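Local structure of FACT-Spt16 (Cicer arietinum, 5CE6) at residues W48-V56 with S154-R162; Y292-A301 with A314-Q325. The protein forms part of the FACT histone chaperone complex in chickpea and, through this N-terminal domain, probably binds histones H3-H4 during transcription. All coordinates share one frame; numbering follows the deposited sequence. Where two conformers were deposited one is given.

Contact 1: W48-V56 with S154-R162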
loop_
_atom_site.group_PDB
_atom_site.type_symbol
_atom_site.label_atom_id
_atom_site.label_comp_id
_atom_site.label_asym_id
_atom_site.label_seq_id
_atom_site.Cartn_x
_atom_site.Cartn_y
_atom_site.Cartn_z
ATOM N N TRP A 48 16.286 3.916 13.506
ATOM C CA TRP A 48 17.148 3.024 12.727
ATOM C C TRP A 48 17.922 2.024 13.580
ATOM O O TRP A 48 18.967 1.526 13.162
ATOM C CB TRP A 48 18.096 3.834 11.840
ATOM C CG TRP A 48 17.372 4.643 10.815
ATOM C CD1 TRP A 48 17.050 5.965 10.896
ATOM C CD2 TRP A 48 16.856 4.180 9.556
ATOM N NE1 TRP A 48 16.373 6.357 9.766
ATOM C CE2 TRP A 48 16.246 5.281 8.924
ATOM C CE3 TRP A 48 16.851 2.939 8.903
ATOM C CZ2 TRP A 48 15.637 5.186 7.669
ATOM C CZ3 TRP A 48 16.243 2.845 7.655
ATOM C CH2 TRP A 48 15.652 3.961 7.050
ATOM N N GLY A 49 17.393 1.737 14.768
ATOM C CA GLY A 49 17.945 0.720 15.651
ATOM C C GLY A 49 19.433 0.797 15.935
ATOM O O GLY A 49 20.081 -0.238 16.111
ATOM N N SER A 50 19.970 2.017 15.984
ATOM C CA SER A 50 21.398 2.255 16.227
ATOM C C SER A 50 22.321 1.563 15.221
ATOM O O SER A 50 23.459 1.204 15.549
ATOM C CB SER A 50 21.786 1.852 17.655
ATOM O OG SER A 50 21.220 2.732 18.607
ATOM N N SER A 51 21.833 1.373 14.001
ATOM C CA SER A 51 22.569 0.594 13.007
ATOM C C SER A 51 23.744 1.337 12.372
ATOM O O SER A 51 23.652 2.526 12.060
ATOM C CB SER A 51 21.627 0.076 11.919
ATOM O OG SER A 51 20.861 1.130 11.361
ATOM N N ASP A 52 24.843 0.610 12.185
ATOM C CA ASP A 52 26.042 1.129 11.546
ATOM C C ASP A 52 25.952 0.816 10.060
ATOM O O ASP A 52 26.588 1.464 9.232
ATOM C CB ASP A 52 27.295 0.455 12.113
ATOM C CG ASP A 52 27.329 0.447 13.628
ATOM O OD1 ASP A 52 27.583 1.517 14.221
ATOM O OD2 ASP A 52 27.122 -0.634 14.221
ATOM N N ALA A 53 25.163 -0.205 9.738
ATOM C CA ALA A 53 24.960 -0.628 8.359
ATOM C C ALA A 53 23.532 -1.138 8.189
ATOM O O ALA A 53 22.918 -1.579 9.162
ATOM C CB ALA A 53 25.970 -1.708 7.982
ATOM N N ILE A 54 22.994 -1.069 6.971
ATOM C CA ILE A 54 21.630 -1.530 6.711
ATOM C C ILE A 54 21.605 -2.458 5.505
ATOM O O ILE A 54 22.133 -2.115 4.444
ATOM C CB ILE A 54 20.674 -0.342 6.448
ATOM C CG1 ILE A 54 20.578 0.541 7.697
ATOM C CG2 ILE A 54 19.286 -0.834 6.017
ATOM C CD1 ILE A 54 19.947 1.886 7.444
ATOM N N ALA A 55 21.007 -3.635 5.677
ATOM C CA ALA A 55 20.955 -4.638 4.616
ATOM C C ALA A 55 19.531 -4.802 4.129
ATOM O O ALA A 55 18.614 -5.012 4.934
ATOM C CB ALA A 55 21.489 -5.982 5.120
ATOM N N VAL A 56 19.335 -4.703 2.816
ATOM C CA VAL A 56 18.030 -5.000 2.235
ATOM C C VAL A 56 18.224 -6.061 1.164
ATOM O O VAL A 56 19.271 -6.108 0.510
ATOM C CB VAL A 56 17.316 -3.748 1.650
ATOM C CG1 VAL A 56 17.314 -2.607 2.661
ATOM C CG2 VAL A 56 17.960 -3.302 0.346
ATOM N N SER A 154 31.758 -2.840 18.037
ATOM C CA SER A 154 30.853 -3.845 17.491
ATOM C C SER A 154 30.011 -3.283 16.349
ATOM O O SER A 154 29.973 -2.072 16.135
ATOM C CB SER A 154 29.957 -4.415 18.593
ATOM O OG SER A 154 29.873 -3.537 19.702
ATOM N N SER A 155 29.340 -4.164 15.613
ATOM C CA SER A 155 28.490 -3.730 14.506
ATOM C C SER A 155 27.013 -4.027 14.734
ATOM O O SER A 155 26.636 -5.122 15.162
ATOM C CB SER A 155 28.952 -4.345 13.180
ATOM O OG SER A 155 30.105 -3.690 12.676
ATOM N N THR A 156 26.179 -3.036 14.448
ATOM C CA THR A 156 24.742 -3.241 14.432
ATOM C C THR A 156 24.244 -3.103 12.999
ATOM O O THR A 156 24.371 -2.042 12.387
ATOM C CB THR A 156 24.005 -2.250 15.352
ATOM O OG1 THR A 156 24.388 -2.488 16.714
ATOM C CG2 THR A 156 22.501 -2.412 15.216
ATOM N N VAL A 157 23.698 -4.189 12.463
ATOM C CA VAL A 157 23.130 -4.183 11.120
ATOM C C VAL A 157 21.620 -4.095 11.190
ATOM O O VAL A 157 20.969 -4.947 11.795
ATOM C CB VAL A 157 23.533 -5.438 10.329
ATOM C CG1 VAL A 157 22.847 -5.460 8.971
ATOM C CG2 VAL A 157 25.027 -5.472 10.152
ATOM N N GLY A 158 21.062 -3.064 10.569
ATOM C CA GLY A 158 19.620 -2.943 10.479
ATOM C C GLY A 158 19.084 -3.749 9.315
ATOM O O GLY A 158 19.697 -3.799 8.249
ATOM N N HIS A 159 17.950 -4.407 9.526
ATOM C CA HIS A 159 17.259 -5.080 8.435
ATOM C C HIS A 159 15.763 -4.955 8.639
ATOM O O HIS A 159 15.312 -4.541 9.705
ATOM C CB HIS A 159 17.674 -6.549 8.331
ATOM C CG HIS A 159 17.320 -7.368 9.530
ATOM N ND1 HIS A 159 16.871 -8.671 9.435
ATOM C CD2 HIS A 159 17.356 -7.085 10.854
ATOM C CE1 HIS A 159 16.639 -9.145 10.643
ATOM N NE2 HIS A 159 16.923 -8.200 11.526
ATOM N N ILE A 160 14.996 -5.289 7.610
ATOM C CA ILE A 160 13.546 -5.270 7.724
ATOM C C ILE A 160 13.168 -6.634 8.284
ATOM O O ILE A 160 12.929 -7.581 7.537
ATOM C CB ILE A 160 12.892 -5.002 6.362
ATOM C CG1 ILE A 160 13.448 -3.692 5.783
ATOM C CG2 ILE A 160 11.387 -4.932 6.497
ATOM C CD1 ILE A 160 13.151 -3.472 4.312
ATOM N N ALA A 161 13.163 -6.731 9.610
ATOM C CA ALA A 161 13.156 -8.028 10.290
ATOM C C ALA A 161 11.918 -8.873 9.997
ATOM O O ALA A 161 11.986 -10.102 9.997
ATOM C CB ALA A 161 13.333 -7.839 11.792
ATOM N N ARG A 162 10.792 -8.215 9.746
ATOM C CA ARG A 162 9.528 -8.921 9.557
ATOM C C ARG A 162 9.430 -9.621 8.203
ATOM O O ARG A 162 8.536 -10.444 7.984
ATOM C CB ARG A 162 8.342 -7.972 9.751
HETATM O O HOH W 1 16.122 -5.648 5.171
#
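Gly49 meets Thr156 where a type I' turn, Trp48 to Ser51, leads into strand 53-56, which runs parallel to strand 156-159 in the mixed sheet of the SPT16 N-terminal lobe. The turn carries Gly49 through positive phi, easily reached without a side chain, and sets Gly49 O 3.4 Å from Thr156 CG2. Thr156 holds this methyl anti to its own backbone nitrogen (OG1 at chi1 -65°), which puts CG2 against Gly49 O and Ser51 CA. Ser51, a small residue, lays CB 3.5 Å from Gly158 N, and Gly158 has no side chain to hold the two apart. Asp52 grips Thr156 twice, by its backbone N, which donates to Thr156 O (2.7 Å), and by its carboxylate oxygen OD2, which takes a nearly straight bond from Thr156 N (2.6 Å) before regular pairing starts. Ala53 N adds a weak bond to the same Thr156 O, and Ala53 O receives Gly158 N at 2.8 Å. Ile54 points to the face opposite Ala53 and Val157, where Phe191 of helix 188-196 packs on it; its CG2 also brushes Gly158 O. At Ala55 the ladder ends: N reaches Gly158 O at 2.9 Å, and the short CB fits beside Val157 CG1. A water then links this strand to the residue just past the end of the other, donating to Ala55 O at 2.6 Å and accepting from Ile160 N at 2.7 Å.

Contact 2: Y292-A301 with A314-Q325. With K (potassium ion), chain D.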
loop_
_atom_site.group_PDB
_atom_site.type_symbol
_atom_site.label_atom_id
_atom_site.label_comp_id
_atom_site.label_asym_id
_atom_site.label_seq_id
_atom_site.Cartn_x
_atom_site.Cartn_y
_atom_site.Cartn_z
ATOM N N TYR A 292 -28.308 -9.758 -5.799
ATOM C CA TYR A 292 -28.902 -8.431 -5.802
ATOM C C TYR A 292 -30.406 -8.429 -5.599
ATOM O O TYR A 292 -31.087 -7.511 -6.044
ATOM C CB TYR A 292 -28.543 -7.670 -7.087
ATOM C CG TYR A 292 -28.702 -8.488 -8.341
ATOM C CD1 TYR A 292 -29.959 -8.695 -8.899
ATOM C CD2 TYR A 292 -27.599 -9.071 -8.959
ATOM C CE1 TYR A 292 -30.115 -9.454 -10.034
ATOM C CE2 TYR A 292 -27.746 -9.833 -10.094
ATOM C CZ TYR A 292 -29.004 -10.019 -10.629
ATOM O OH TYR A 292 -29.154 -10.780 -11.766
ATOM N N ASP A 293 -30.930 -9.441 -4.917
ATOM C CA ASP A 293 -32.345 -9.405 -4.562
ATOM C C ASP A 293 -32.576 -8.379 -3.449
ATOM O O ASP A 293 -31.663 -7.645 -3.079
ATOM C CB ASP A 293 -32.843 -10.790 -4.162
ATOM C CG ASP A 293 -34.302 -11.010 -4.528
ATOM O OD1 ASP A 293 -35.155 -10.189 -4.123
ATOM O OD2 ASP A 293 -34.587 -11.994 -5.240
ATOM N N SER A 294 -33.794 -8.314 -2.920
ATOM C CA SER A 294 -34.124 -7.298 -1.919
ATOM C C SER A 294 -33.224 -7.349 -0.688
ATOM O O SER A 294 -32.752 -8.415 -0.306
ATOM C CB SER A 294 -35.594 -7.411 -1.501
ATOM O OG SER A 294 -36.435 -6.938 -2.534
ATOM N N ALA A 295 -32.987 -6.184 -0.090
ATOM C CA ALA A 295 -32.159 -6.056 1.111
ATOM C C ALA A 295 -30.756 -6.608 0.897
ATOM O O ALA A 295 -30.245 -7.382 1.708
ATOM C CB ALA A 295 -32.825 -6.729 2.300
ATOM N N SER A 296 -30.129 -6.180 -0.189
ATOM C CA SER A 296 -28.806 -6.684 -0.545
ATOM C C SER A 296 -27.762 -5.594 -0.537
ATOM O O SER A 296 -28.069 -4.416 -0.737
ATOM C CB SER A 296 -28.835 -7.324 -1.928
ATOM O OG SER A 296 -29.474 -8.574 -1.881
ATOM N N VAL A 297 -26.510 -5.983 -0.310
ATOM C CA VAL A 297 -25.417 -5.028 -0.462
ATOM C C VAL A 297 -24.313 -5.667 -1.289
ATOM O O VAL A 297 -24.159 -6.888 -1.302
ATOM C CB VAL A 297 -24.855 -4.510 0.885
ATOM C CG1 VAL A 297 -25.953 -3.873 1.730
ATOM C CG2 VAL A 297 -24.205 -5.615 1.651
ATOM N N ILE A 298 -23.571 -4.824 -1.994
ATOM C CA ILE A 298 -22.480 -5.266 -2.857
ATOM C C ILE A 298 -21.270 -4.416 -2.527
ATOM O O ILE A 298 -21.356 -3.184 -2.534
ATOM C CB ILE A 298 -22.848 -5.083 -4.352
ATOM C CG1 ILE A 298 -24.053 -5.958 -4.709
ATOM C CG2 ILE A 298 -21.652 -5.410 -5.269
ATOM C CD1 ILE A 298 -24.702 -5.623 -6.060
ATOM N N ILE A 299 -20.139 -5.057 -2.234
ATOM C CA ILE A 299 -18.912 -4.313 -1.952
ATOM C C ILE A 299 -17.934 -4.463 -3.111
ATOM O O ILE A 299 -17.722 -5.568 -3.607
ATOM C CB ILE A 299 -18.238 -4.795 -0.651
ATOM C CG1 ILE A 299 -19.143 -4.523 0.560
ATOM C CG2 ILE A 299 -16.885 -4.098 -0.441
ATOM C CD1 ILE A 299 -18.528 -4.973 1.875
ATOM N N CYS A 300 -17.376 -3.343 -3.564
ATOM C CA CYS A 300 -16.320 -3.364 -4.576
ATOM C C CYS A 300 -15.138 -2.522 -4.137
ATOM O O CYS A 300 -15.286 -1.348 -3.801
ATOM C CB CYS A 300 -16.802 -2.851 -5.938
ATOM S SG CYS A 300 -15.439 -2.712 -7.159
ATOM N N ALA A 301 -13.957 -3.126 -4.155
ATOM C CA ALA A 301 -12.721 -2.394 -3.878
ATOM C C ALA A 301 -11.776 -2.594 -5.053
ATOM O O ALA A 301 -11.547 -3.717 -5.485
ATOM C CB ALA A 301 -12.072 -2.877 -2.586
ATOM N N ALA A 314 -13.006 2.148 -2.579
ATOM C CA ALA A 314 -13.954 1.086 -2.283
ATOM C C ALA A 314 -15.307 1.738 -2.117
ATOM O O ALA A 314 -15.411 2.810 -1.514
ATOM C CB ALA A 314 -13.574 0.324 -1.012
ATOM N N ARG A 315 -16.331 1.094 -2.675
ATOM C CA ARG A 315 -17.706 1.590 -2.572
ATOM C C ARG A 315 -18.624 0.441 -2.242
ATOM O O ARG A 315 -18.336 -0.703 -2.569
ATOM C CB ARG A 315 -18.141 2.227 -3.894
ATOM C CG ARG A 315 -17.388 3.512 -4.265
ATOM C CD ARG A 315 -17.785 4.666 -3.343
ATOM N NE ARG A 315 -17.099 5.918 -3.703
ATOM C CZ ARG A 315 -15.963 6.338 -3.150
ATOM N NH1 ARG A 315 -15.360 5.614 -2.213
ATOM N NH2 ARG A 315 -15.431 7.496 -3.528
ATOM N N THR A 316 -19.731 0.753 -1.579
ATOM C CA THR A 316 -20.762 -0.234 -1.307
ATOM C C THR A 316 -22.047 0.226 -1.986
ATOM O O THR A 316 -22.410 1.406 -1.920
ATOM C CB THR A 316 -21.002 -0.360 0.187
ATOM O OG1 THR A 316 -19.787 -0.779 0.809
ATOM C CG2 THR A 316 -22.082 -1.394 0.476
ATOM N N PHE A 317 -22.713 -0.698 -2.664
ATOM C CA PHE A 317 -23.968 -0.392 -3.336
ATOM C C PHE A 317 -25.083 -1.177 -2.672
ATOM O O PHE A 317 -24.900 -2.310 -2.245
ATOM C CB PHE A 317 -23.858 -0.707 -4.831
ATOM C CG PHE A 317 -22.698 -0.027 -5.489
ATOM C CD1 PHE A 317 -22.790 1.299 -5.896
ATOM C CD2 PHE A 317 -21.501 -0.699 -5.668
ATOM C CE1 PHE A 317 -21.713 1.933 -6.485
ATOM C CE2 PHE A 317 -20.417 -0.064 -6.257
ATOM C CZ PHE A 317 -20.522 1.247 -6.664
ATOM N N LEU A 318 -26.243 -0.548 -2.556
ATOM C CA LEU A 318 -27.322 -1.109 -1.775
ATOM C C LEU A 318 -28.504 -1.316 -2.707
ATOM O O LEU A 318 -28.878 -0.407 -3.447
ATOM C CB LEU A 318 -27.699 -0.160 -0.625
ATOM C CG LEU A 318 -26.748 -0.014 0.576
ATOM C CD1 LEU A 318 -25.439 0.666 0.205
ATOM C CD2 LEU A 318 -27.410 0.758 1.714
ATOM N N ILE A 319 -29.075 -2.515 -2.677
ATOM C CA ILE A 319 -30.191 -2.858 -3.542
ATOM C C ILE A 319 -31.426 -3.079 -2.679
ATOM O O ILE A 319 -31.495 -4.077 -1.959
ATOM C CB ILE A 319 -29.924 -4.168 -4.308
ATOM C CG1 ILE A 319 -28.470 -4.241 -4.793
ATOM C CG2 ILE A 319 -30.925 -4.336 -5.451
ATOM C CD1 ILE A 319 -28.090 -3.156 -5.776
ATOM N N ASP A 320 -32.388 -2.161 -2.759
ATOM C CA ASP A 320 -33.601 -2.233 -1.941
ATOM C C ASP A 320 -33.231 -2.436 -0.470
ATOM O O ASP A 320 -33.746 -3.335 0.203
ATOM C CB ASP A 320 -34.505 -3.369 -2.429
ATOM C CG ASP A 320 -34.995 -3.160 -3.852
ATOM O OD1 ASP A 320 -35.640 -2.127 -4.113
ATOM O OD2 ASP A 320 -34.727 -4.027 -4.708
ATOM N N ALA A 321 -32.313 -1.604 0.005
ATOM C CA ALA A 321 -31.753 -1.738 1.345
ATOM C C ALA A 321 -32.820 -1.649 2.418
ATOM O O ALA A 321 -33.729 -0.825 2.329
ATOM C CB ALA A 321 -30.712 -0.668 1.579
ATOM N N ASP A 322 -32.698 -2.487 3.442
ATOM C CA ASP A 322 -33.611 -2.420 4.572
ATOM C C ASP A 322 -33.210 -1.256 5.484
ATOM O O ASP A 322 -32.183 -0.614 5.245
ATOM C CB ASP A 322 -33.730 -3.790 5.279
ATOM C CG ASP A 322 -32.508 -4.172 6.104
ATOM O OD1 ASP A 322 -31.772 -3.301 6.601
ATOM O OD2 ASP A 322 -32.299 -5.395 6.279
ATOM N N PRO A 323 -34.024 -0.942 6.503
ATOM C CA PRO A 323 -33.695 0.248 7.296
ATOM C C PRO A 323 -32.354 0.191 8.031
ATOM O O PRO A 323 -31.752 1.248 8.247
ATOM C CB PRO A 323 -34.840 0.312 8.304
ATOM C CG PRO A 323 -35.971 -0.282 7.582
ATOM C CD PRO A 323 -35.392 -1.416 6.801
ATOM N N ILE A 324 -31.900 -1.005 8.405
ATOM C CA ILE A 324 -30.664 -1.129 9.162
ATOM C C ILE A 324 -29.486 -0.944 8.219
ATOM O O ILE A 324 -28.516 -0.245 8.537
ATOM C CB ILE A 324 -30.573 -2.490 9.867
ATOM C CG1 ILE A 324 -31.749 -2.653 10.835
ATOM C CG2 ILE A 324 -29.247 -2.626 10.607
ATOM C CD1 ILE A 324 -31.739 -3.945 11.616
ATOM N N GLN A 325 -29.583 -1.562 7.045
ATOM C CA GLN A 325 -28.528 -1.437 6.029
ATOM C C GLN A 325 -28.394 0.023 5.598
ATOM O O GLN A 325 -27.288 0.518 5.407
ATOM C CB GLN A 325 -28.838 -2.317 4.819
ATOM C CG GLN A 325 -28.794 -3.837 5.094
ATOM C CD GLN A 325 -29.409 -4.654 3.976
ATOM O OE1 GLN A 325 -30.313 -4.190 3.278
ATOM N NE2 GLN A 325 -28.932 -5.891 3.809
HETATM K K K D . -30.337 -10.252 1.297
HETATM O O HOH W 2 -32.157 -12.370 0.392
#
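Ser296 and Ile319 open an antiparallel beta hairpin of the M24 peptidase-like, pita-bread domain, pairing through Ser296 N to Ile319 O (3.1 Å) and Ile319 N to Ser296 O. Two further hydrogen-bonded pairs, Ile298 with Phe317 and Cys300 with Arg315, continue the tight part. On one face the bulk of Ile298, Phe317 and Ile319 is apolar, with Ser296 and Arg315 at its two ends; Phe317 and Ile319 pack on Leu225 and Ile229 of helix 200-230. The other face carries Val297 beside Leu318 and Ile299 beside Thr316, and closes with the methyls Ala301 CB and Ala314 CB 3.9 Å apart, small enough for the strands to draw close. Thr316 OG1 hydrogen-bonds to Leu428 O; on the opposite face Arg315 forms a salt bridge with Asp431.

Toward solvent the packing loosens: Ser294 OG stays 4.0 Å from Asp320 OD2. Ala295, at positive phi, shares Ile319 with Ser296 in a G1 beta bulge, and Ala295 N bonds Asp320 O. Beside it lies a tight polar knot. Gln325, CG beside its backbone nitrogen (chi1 -67°), forms a capping box with Asp322, N-cap of helix 323-342: Gln325 OE1 accepts from Asp322 N (2.9 Å), Asp322 OD1 from Gln325 N. This fixes the amide, and Gln325 NE2 meets Ala295 O (2.9 Å) from above the carbonyl plane. Ala295 O also binds the potassium ion at 2.9 Å, with Ser420 OG and a water; Asn422 belongs to the site too. Cation and amide probably polarise this carbonyl.

In the fold
From the N terminus, the chain first passes through 48-56, then makes an excursion of 97 residues through helices and three strands before 154-162 returns to close contact 1 within the N-terminal lobe. It next runs through the helices and short strands that lead into the peptidase-like domain, and reaches contact 2, whose local loop spans just 12 residues between 301 and 314. The two loops follow one another in series, neither enclosing nor crossing the other. Contact 1 joins two neighbouring strands that lie far apart in the sequence; contact 2 ties a hairpin to the start of helix 323-342. Their centres lie 48 Å apart, on opposite sides of the chain's centre.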